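Local coordinates for protein alkyl hydroperoxide reductase E (Mycobacterium tuberculosis, PDB 5C04) that probably reduces hydrogen peroxide and organic hydroperoxides, protecting the mycobacterium against oxidative stress as a peroxiredoxin that draws its electrons from mycoredoxin, at residues A[39-44]-A[79-84]; A[114-119]-A[133-138]. The protein carries 1 engineered substitution. All coordinates share one frame; numbering follows the deposited sequence. Where two conformers were deposited one is given.

Contact 1: A[39-44]-A[79-84]; sequences PLAFTG and KIWATQ
Ala41 and Phe42 lie against the indole of Trp81, and nearly all of the contact runs through that ring. The CH-pi interactions come first. Ala41 CA stands almost straight over the centroid of the six-membered ring of Trp81, 3.6 Å away and only 8° off the normal. The traffic also goes the other way: Trp81 CB sits off-centre over the Phe42 ring, 4.1 Å from its centroid.

The two aromatic rings form an oblique pair, neither stacked nor edge-to-face, with planes at 52° and the Phe42 centroid 4.5 Å from that of the five-membered ring of Trp81. Their side chains slide past each other in opposite directions, bringing Phe42 CD1 within 3.5 Å of Trp81 CD1. With CG anti to the backbone N (chi1 -166°), Trp81 carries CG to a point over the face of the Phe42 ring, offset toward its rim.

An apolar touch adds to this: Ala41 CB presses on the same indole face as its CA, 3.4 Å from Trp81 CE3. Within the loop, Thr43 OG1 donates to Leu40 O (2.8 Å) across a type II turn. Pro39 and Thr43 belong to the PxxxTxxC signature of peroxiredoxins, whose cysteine is Cys46, the active-site residue inferred by similarity.

The loop joins strand 32-37 to helix 44-55, and Trp81 spans from helix 75-85 to that second helix, packing on Cys46 and Leu50 and giving its NE1 hydrogen to Gln47. Phe87 meets the indole edge-to-face, while Phe42 also packs on Ile80 of the second subunit, setting the contact at the dimer interface.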
ATOM      1  N   PRO A  39     -10.413   4.848  -0.488  1.00 16.70           N
ATOM      2  CA  PRO A  39      -9.331   4.731   0.479  1.00 17.04           C
ATOM      3  C   PRO A  39      -8.357   3.543   0.377  1.00 17.30           C
ATOM      4  O   PRO A  39      -7.165   3.756   0.127  1.00 17.39           O
ATOM      5  CB  PRO A  39     -10.085   4.714   1.814  1.00 17.88           C
ATOM      6  CG  PRO A  39     -11.240   5.599   1.584  1.00 17.83           C
ATOM      7  CD  PRO A  39     -11.634   5.381   0.133  1.00 16.99           C
ATOM      8  N   LEU A  40      -8.816   2.311   0.591  1.00 16.56           N
ATOM      9  CA  LEU A  40      -7.883   1.214   0.793  1.00 17.10           C
ATOM     10  C   LEU A  40      -8.471  -0.146   0.494  1.00 16.39           C
ATOM     11  O   LEU A  40      -9.541  -0.512   1.006  1.00 16.88           O
ATOM     12  CB  LEU A  40      -7.398   1.167   2.244  1.00 18.12           C
ATOM     13  CG  LEU A  40      -6.380   2.215   2.743  1.00 19.11           C
ATOM     14  CD1 LEU A  40      -6.142   2.030   4.245  1.00 21.37           C
ATOM     15  CD2 LEU A  40      -5.090   2.139   1.944  1.00 19.67           C
ATOM     16  N   ALA A  41      -7.716  -0.941  -0.285  1.00 16.26           N
ATOM     17  CA  ALA A  41      -8.005  -2.356  -0.408  1.00 15.76           C
ATOM     18  C   ALA A  41      -8.153  -3.028   0.948  1.00 16.96           C
ATOM     19  O   ALA A  41      -7.464  -2.669   1.901  1.00 16.67           O
ATOM     20  CB  ALA A  41      -6.911  -3.054  -1.190  1.00 16.91           C
ATOM     21  N   PHE A  42      -9.048  -4.012   1.006  1.00 16.85           N
ATOM     22  CA  PHE A  42      -9.200  -4.896   2.173  1.00 19.12           C
ATOM     23  C   PHE A  42      -9.695  -4.128   3.380  1.00 20.58           C
ATOM     24  O   PHE A  42      -9.333  -4.476   4.547  1.00 23.95           O
ATOM     25  CB  PHE A  42      -7.908  -5.595   2.589  1.00 20.60           C
ATOM     26  CG  PHE A  42      -7.219  -6.353   1.512  1.00 22.32           C
ATOM     27  CD1 PHE A  42      -7.729  -7.541   1.023  1.00 24.41           C
ATOM     28  CD2 PHE A  42      -5.977  -5.911   1.050  1.00 26.16           C
ATOM     29  CE1 PHE A  42      -7.023  -8.266   0.049  1.00 26.33           C
ATOM     30  CE2 PHE A  42      -5.297  -6.628   0.079  1.00 26.46           C
ATOM     31  CZ  PHE A  42      -5.833  -7.768  -0.416  1.00 26.11           C
ATOM     32  N   THR A  43     -10.464  -3.077   3.147  1.00 18.05           N
ATOM     33  CA  THR A  43     -11.228  -2.430   4.200  1.00 17.07           C
ATOM     34  C   THR A  43     -12.729  -2.540   3.926  1.00 19.10           C
ATOM     35  O   THR A  43     -13.172  -2.715   2.789  1.00 17.86           O
ATOM     36  CB  THR A  43     -10.802  -0.960   4.438  1.00 17.39           C
ATOM     37  OG1 THR A  43     -11.087  -0.183   3.284  1.00 18.16           O
ATOM     38  CG2 THR A  43      -9.355  -0.857   4.815  1.00 17.20           C
ATOM     39  N   GLY A  44     -13.532  -2.417   4.975  1.00 18.38           N
ATOM     40  CA  GLY A  44     -14.951  -2.805   4.904  1.00 18.66           C
ATOM     41  C   GLY A  44     -15.793  -2.009   3.961  1.00 18.40           C
ATOM     42  O   GLY A  44     -16.533  -2.571   3.150  1.00 19.07           O
ATOM     43  N   LYS A  79      -3.946  -6.805  -7.114  1.00 20.80           N
ATOM     44  CA  LYS A  79      -4.086  -8.103  -7.764  1.00 22.69           C
ATOM     45  C   LYS A  79      -4.706  -9.154  -6.852  1.00 22.19           C
ATOM     46  O   LYS A  79      -5.665  -9.858  -7.242  1.00 23.01           O
ATOM     47  CB  LYS A  79      -2.744  -8.597  -8.315  1.00 24.51           C
ATOM     48  CG  LYS A  79      -2.825  -9.937  -9.053  1.00 27.08           C
ATOM     49  CD  LYS A  79      -3.820  -9.904 -10.205  1.00 29.38           C
ATOM     50  CE  LYS A  79      -3.705 -11.128 -11.095  1.00 32.23           C
ATOM     51  NZ  LYS A  79      -4.763 -11.124 -12.145  1.00 33.01           N
ATOM     52  N   ILE A  80      -4.194  -9.293  -5.633  1.00 20.97           N
ATOM     53  CA  ILE A  80      -4.750 -10.245  -4.678  0.70 22.41           C
ATOM     54  C   ILE A  80      -6.202  -9.881  -4.317  1.00 20.35           C
ATOM     55  O   ILE A  80      -7.102 -10.714  -4.235  1.00 20.49           O
ATOM     56  CB  ILE A  80      -3.873 -10.336  -3.404  0.70 24.09           C
ATOM     57  CG1 ILE A  80      -2.483 -10.899  -3.736  0.70 26.52           C
ATOM     58  CG2 ILE A  80      -4.579 -11.144  -2.328  0.70 24.73           C
ATOM     59  CD1 ILE A  80      -2.466 -12.297  -4.314  0.70 28.27           C
ATOM     60  N   TRP A  81      -6.446  -8.596  -4.066  1.00 18.82           N
ATOM     61  CA  TRP A  81      -7.775  -8.145  -3.681  1.00 18.11           C
ATOM     62  C   TRP A  81      -8.770  -8.445  -4.810  1.00 18.18           C
ATOM     63  O   TRP A  81      -9.865  -8.965  -4.566  1.00 19.40           O
ATOM     64  CB  TRP A  81      -7.755  -6.656  -3.362  1.00 18.40           C
ATOM     65  CG  TRP A  81      -8.984  -6.166  -2.643  1.00 17.86           C
ATOM     66  CD1 TRP A  81      -9.740  -6.840  -1.729  1.00 17.76           C
ATOM     67  CD2 TRP A  81      -9.595  -4.875  -2.785  1.00 17.42           C
ATOM     68  NE1 TRP A  81     -10.771  -6.051  -1.277  1.00 18.63           N
ATOM     69  CE2 TRP A  81     -10.705  -4.835  -1.909  1.00 17.22           C
ATOM     70  CE3 TRP A  81      -9.293  -3.757  -3.541  1.00 17.85           C
ATOM     71  CZ2 TRP A  81     -11.516  -3.713  -1.788  1.00 17.35           C
ATOM     72  CZ3 TRP A  81     -10.109  -2.635  -3.429  1.00 18.25           C
ATOM     73  CH2 TRP A  81     -11.209  -2.625  -2.559  1.00 18.35           C
ATOM     74  N   ALA A  82      -8.363  -8.141  -6.043  1.00 19.68           N
ATOM     75  CA  ALA A  82      -9.220  -8.384  -7.204  1.00 20.53           C
ATOM     76  C   ALA A  82      -9.466  -9.865  -7.435  1.00 21.67           C
ATOM     77  O   ALA A  82     -10.623 -10.266  -7.711  1.00 22.28           O
ATOM     78  CB  ALA A  82      -8.619  -7.776  -8.460  1.00 21.44           C
ATOM     79  N   THR A  83      -8.429 -10.675  -7.302  1.00 23.13           N
ATOM     80  CA  THR A  83      -8.597 -12.129  -7.459  1.00 24.71           C
ATOM     81  C   THR A  83      -9.544 -12.700  -6.407  1.00 25.05           C
ATOM     82  O   THR A  83     -10.481 -13.444  -6.728  1.00 26.71           O
ATOM     83  CB  THR A  83      -7.250 -12.853  -7.427  1.00 26.82           C
ATOM     84  OG1 THR A  83      -6.462 -12.380  -8.515  1.00 28.78           O
ATOM     85  CG2 THR A  83      -7.454 -14.366  -7.523  1.00 28.95           C
ATOM     86  N   GLN A  84      -9.332 -12.353  -5.142  1.00 24.05           N
ATOM     87  CA  GLN A  84     -10.158 -12.886  -4.077  1.00 25.36           C
ATOM     88  C   GLN A  84     -11.599 -12.347  -4.108  1.00 24.04           C
ATOM     89  O   GLN A  84     -12.540 -13.008  -3.642  1.00 27.61           O
ATOM     90  CB  GLN A  84      -9.453 -12.646  -2.732  1.00 26.76           C
ATOM     91  CG  GLN A  84      -8.154 -13.434  -2.633  1.00 27.93           C
ATOM     92  CD  GLN A  84      -7.427 -13.294  -1.308  1.00 29.36           C
ATOM     93  OE1 GLN A  84      -7.920 -12.674  -0.359  1.00 29.84           O
ATOM     94  NE2 GLN A  84      -6.253 -13.909  -1.230  1.00 29.74           N
TER

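Contact 2: A[114-119]-A[133-138]; sequences IANRGT and MKQPGE
Arg117 meets Lys134 as an antiparallel hydrogen-bonded pair where the beta hairpin of strands 114-122 and 128-134 opens out, in the thioredoxin fold. Arg117 N bonds Lys134 O, and Lys134 N returns a bond of 2.9 Å to Arg117 O. Next along, Gly118 faces Met133 as a non-hydrogen-bonded pair with CA atoms 4.1 Å apart.

The Arg117 side chain then follows the other segment past its strand end. CB lies 3.5 Å from Lys134 O, CG moves on to Gln135 O, and CD comes to 3.1 Å from Glu138 O, with the chain extended from CG to NE. Chi4 (-75°) swings CZ out of that line, and the guanidinium takes Pro136 O side-on: NE at 3.1 Å and NH2 at 2.8 Å both donate to this one oxygen, which lies in the guanidinium plane. NH2 comes in on a lone pair, whereas NE sits above the carbonyl plane. NH1 makes a salt bridge with Glu49, and the side chain touches Cys46. Bonded to Pro136 O and to Glu49, the guanidinium is probably restrained in its rotation beside the inferred active site, consistent with the arginine found next to the reactive cysteine across peroxiredoxins.

The 135-138 end is itself a type I turn, in which Glu138 OE1 accepts from Gln135 N. Asn116, just before the paired residues, crosses Met133 and Pro136 obliquely. Its OD1, bonded to Asn109, also touches Pro136 CD at 3.2 Å, while ND2 gives a weak hydrogen bond to Met133 SD, 3.7 Å long.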
ATOM      1  N   ILE A 114      -4.607   8.816   2.187  1.00 19.13           N
ATOM      2  CA  ILE A 114      -5.466   8.027   1.322  1.00 19.27           C
ATOM      3  C   ILE A 114      -6.356   8.943   0.493  1.00 20.08           C
ATOM      4  O   ILE A 114      -6.616  10.082   0.876  1.00 19.74           O
ATOM      5  CB  ILE A 114      -6.358   7.074   2.157  1.00 19.94           C
ATOM      6  CG1 ILE A 114      -7.178   7.882   3.189  1.00 21.67           C
ATOM      7  CG2 ILE A 114      -5.535   5.968   2.783  1.00 20.61           C
ATOM      8  CD1 ILE A 114      -8.096   7.088   4.079  1.00 22.64           C
ATOM      9  N   ALA A 115      -6.880   8.422  -0.609  1.00 18.70           N
ATOM     10  CA  ALA A 115      -7.945   9.135  -1.321  1.00 19.76           C
ATOM     11  C   ALA A 115      -9.206   9.069  -0.482  1.00 20.15           C
ATOM     12  O   ALA A 115      -9.507   8.036   0.152  1.00 19.69           O
ATOM     13  CB  ALA A 115      -8.179   8.533  -2.694  1.00 19.71           C
ATOM     14  N   ASN A 116      -9.950  10.184  -0.466  1.00 20.65           N
ATOM     15  CA  ASN A 116     -11.330  10.174  -0.042  1.00 21.22           C
ATOM     16  C   ASN A 116     -12.178   9.480  -1.091  1.00 20.90           C
ATOM     17  O   ASN A 116     -11.674   9.022  -2.118  1.00 20.44           O
ATOM     18  CB  ASN A 116     -11.809  11.631   0.211  1.00 22.89           C
ATOM     19  CG  ASN A 116     -11.149  12.259   1.432  1.00 23.40           C
ATOM     20  OD1 ASN A 116     -11.027  11.634   2.466  1.00 25.06           O
ATOM     21  ND2 ASN A 116     -10.720  13.512   1.305  1.00 25.34           N
ATOM     22  N   ARG A 117     -13.484   9.391  -0.818  1.00 20.12           N
ATOM     23  CA  ARG A 117     -14.410   8.725  -1.727  1.00 20.08           C
ATOM     24  C   ARG A 117     -14.860   9.700  -2.816  1.00 20.30           C
ATOM     25  O   ARG A 117     -16.008  10.175  -2.836  1.00 21.08           O
ATOM     26  CB  ARG A 117     -15.593   8.113  -0.938  1.00 19.75           C
ATOM     27  CG  ARG A 117     -15.134   7.022   0.012  1.00 19.51           C
ATOM     28  CD  ARG A 117     -16.270   6.191   0.643  1.00 19.74           C
ATOM     29  NE  ARG A 117     -15.704   5.452   1.758  1.00 19.68           N
ATOM     30  CZ  ARG A 117     -14.932   4.373   1.653  1.00 19.26           C
ATOM     31  NH1 ARG A 117     -14.764   3.788   0.488  1.00 19.17           N
ATOM     32  NH2 ARG A 117     -14.307   3.903   2.740  1.00 19.60           N
ATOM     33  N   GLY A 118     -13.930  10.005  -3.704  1.00 20.63           N
ATOM     34  CA  GLY A 118     -14.156  10.900  -4.834  1.00 21.01           C
ATOM     35  C   GLY A 118     -14.668  10.114  -6.017  1.00 21.23           C
ATOM     36  O   GLY A 118     -14.203   9.009  -6.303  1.00 20.83           O
ATOM     37  N   THR A 119     -15.641  10.665  -6.740  1.00 22.74           N
ATOM     38  CA  THR A 119     -16.137  10.004  -7.931  1.00 22.32           C
ATOM     39  C   THR A 119     -16.325  11.042  -9.026  1.00 23.96           C
ATOM     40  O   THR A 119     -16.842  12.124  -8.760  1.00 25.60           O
ATOM     41  CB  THR A 119     -17.517   9.347  -7.725  1.00 22.41           C
ATOM     42  OG1 THR A 119     -17.643   8.820  -6.400  1.00 23.31           O
ATOM     43  CG2 THR A 119     -17.780   8.282  -8.798  1.00 22.59           C
ATOM     44  N   MET A 133     -17.470  14.093  -3.657  1.00 26.61           N
ATOM     45  CA  MET A 133     -16.467  13.579  -2.717  1.00 26.46           C
ATOM     46  C   MET A 133     -17.055  13.376  -1.348  1.00 27.57           C
ATOM     47  O   MET A 133     -17.467  14.337  -0.691  1.00 29.63           O
ATOM     48  CB  MET A 133     -15.258  14.506  -2.605  1.00 27.51           C
ATOM     49  CG  MET A 133     -14.061  13.848  -1.924  1.00 27.21           C
ATOM     50  SD  MET A 133     -12.776  14.994  -1.380  1.00 28.57           S
ATOM     51  CE  MET A 133     -13.548  15.803   0.016  1.00 31.96           C
ATOM     52  N   LYS A 134     -17.110  12.117  -0.924  1.00 25.48           N
ATOM     53  CA  LYS A 134     -17.523  11.754   0.417  1.00 27.10           C
ATOM     54  C   LYS A 134     -16.314  11.401   1.285  1.00 25.19           C
ATOM     55  O   LYS A 134     -15.227  11.102   0.775  1.00 25.04           O
ATOM     56  CB  LYS A 134     -18.538  10.604   0.364  1.00 28.37           C
ATOM     57  CG  LYS A 134     -19.761  10.908  -0.502  1.00 31.07           C
ATOM     58  CD  LYS A 134     -20.490  12.145  -0.021  1.00 35.61           C
ATOM     59  CE  LYS A 134     -21.881  12.244  -0.631  1.00 39.11           C
ATOM     60  NZ  LYS A 134     -21.789  12.315  -2.114  1.00 40.84           N
ATOM     61  N   GLN A 135     -16.506  11.423   2.595  1.00 26.79           N
ATOM     62  CA  GLN A 135     -15.450  11.077   3.525  1.00 27.22           C
ATOM     63  C   GLN A 135     -15.234   9.563   3.622  1.00 25.33           C
ATOM     64  O   GLN A 135     -16.082   8.761   3.194  1.00 24.85           O
ATOM     65  CB  GLN A 135     -15.749  11.667   4.907  1.00 29.82           C
ATOM     66  CG  GLN A 135     -15.784  13.192   4.923  1.00 32.57           C
ATOM     67  CD  GLN A 135     -14.448  13.814   4.559  1.00 33.67           C
ATOM     68  OE1 GLN A 135     -13.431  13.521   5.175  1.00 35.82           O
ATOM     69  NE2 GLN A 135     -14.442  14.658   3.531  1.00 36.03           N
ATOM     70  N   PRO A 136     -14.084   9.148   4.163  1.00 25.22           N
ATOM     71  CA  PRO A 136     -13.817   7.706   4.246  1.00 24.85           C
ATOM     72  C   PRO A 136     -14.866   6.926   5.031  1.00 24.99           C
ATOM     73  O   PRO A 136     -15.115   5.755   4.749  1.00 24.96           O
ATOM     74  CB  PRO A 136     -12.433   7.640   4.907  1.00 24.39           C
ATOM     75  CG  PRO A 136     -11.778   8.913   4.478  1.00 24.94           C
ATOM     76  CD  PRO A 136     -12.887   9.934   4.497  1.00 24.97           C
ATOM     77  N   GLY A 137     -15.491   7.564   6.005  1.00 26.01           N
ATOM     78  CA  GLY A 137     -16.521   6.899   6.796  1.00 27.45           C
ATOM     79  C   GLY A 137     -17.906   6.875   6.205  1.00 28.04           C
ATOM     80  O   GLY A 137     -18.806   6.304   6.824  1.00 31.77           O
ATOM     81  N   GLU A 138     -18.090   7.470   5.023  1.00 26.59           N
ATOM     82  CA  GLU A 138     -19.354   7.549   4.338  1.00 27.42           C
ATOM     83  C   GLU A 138     -19.413   6.510   3.217  1.00 25.35           C
ATOM     84  O   GLU A 138     -18.383   5.929   2.853  1.00 26.17           O
ATOM     85  CB  GLU A 138     -19.546   8.941   3.746  1.00 30.10           C
ATOM     86  CG  GLU A 138     -19.737  10.033   4.795  1.00 32.54           C
ATOM     87  CD  GLU A 138     -20.007  11.372   4.148  1.00 35.19           C
ATOM     88  OE1 GLU A 138     -19.033  12.010   3.682  1.00 35.09           O
ATOM     89  OE2 GLU A 138     -21.197  11.782   4.112  1.00 37.99           O
TER

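In the fold
From the N terminus, the chain leaves strand 32-37 through residues 39-44, enters helix 44-55, crosses to the parallel strand 65-71 and comes back on helix 75-85, where contact 1 closes this long loop, which holds helix 44-55 and strand 65-71. Contact 2 opens only after that, closing the much shorter hairpin of strands 114-122 and 128-134, so the two are in series and neither crosses the other. In space they still meet: Pro39 packs on Ala115 and Arg117, and Leu40 on Ile114, which gives the 39-44 loop the hairpin as a neighbour besides helix 75-85. Strand 32-37 pairs with both 65-71 and 114-122. Side chains of both contacts converge on the probable active site.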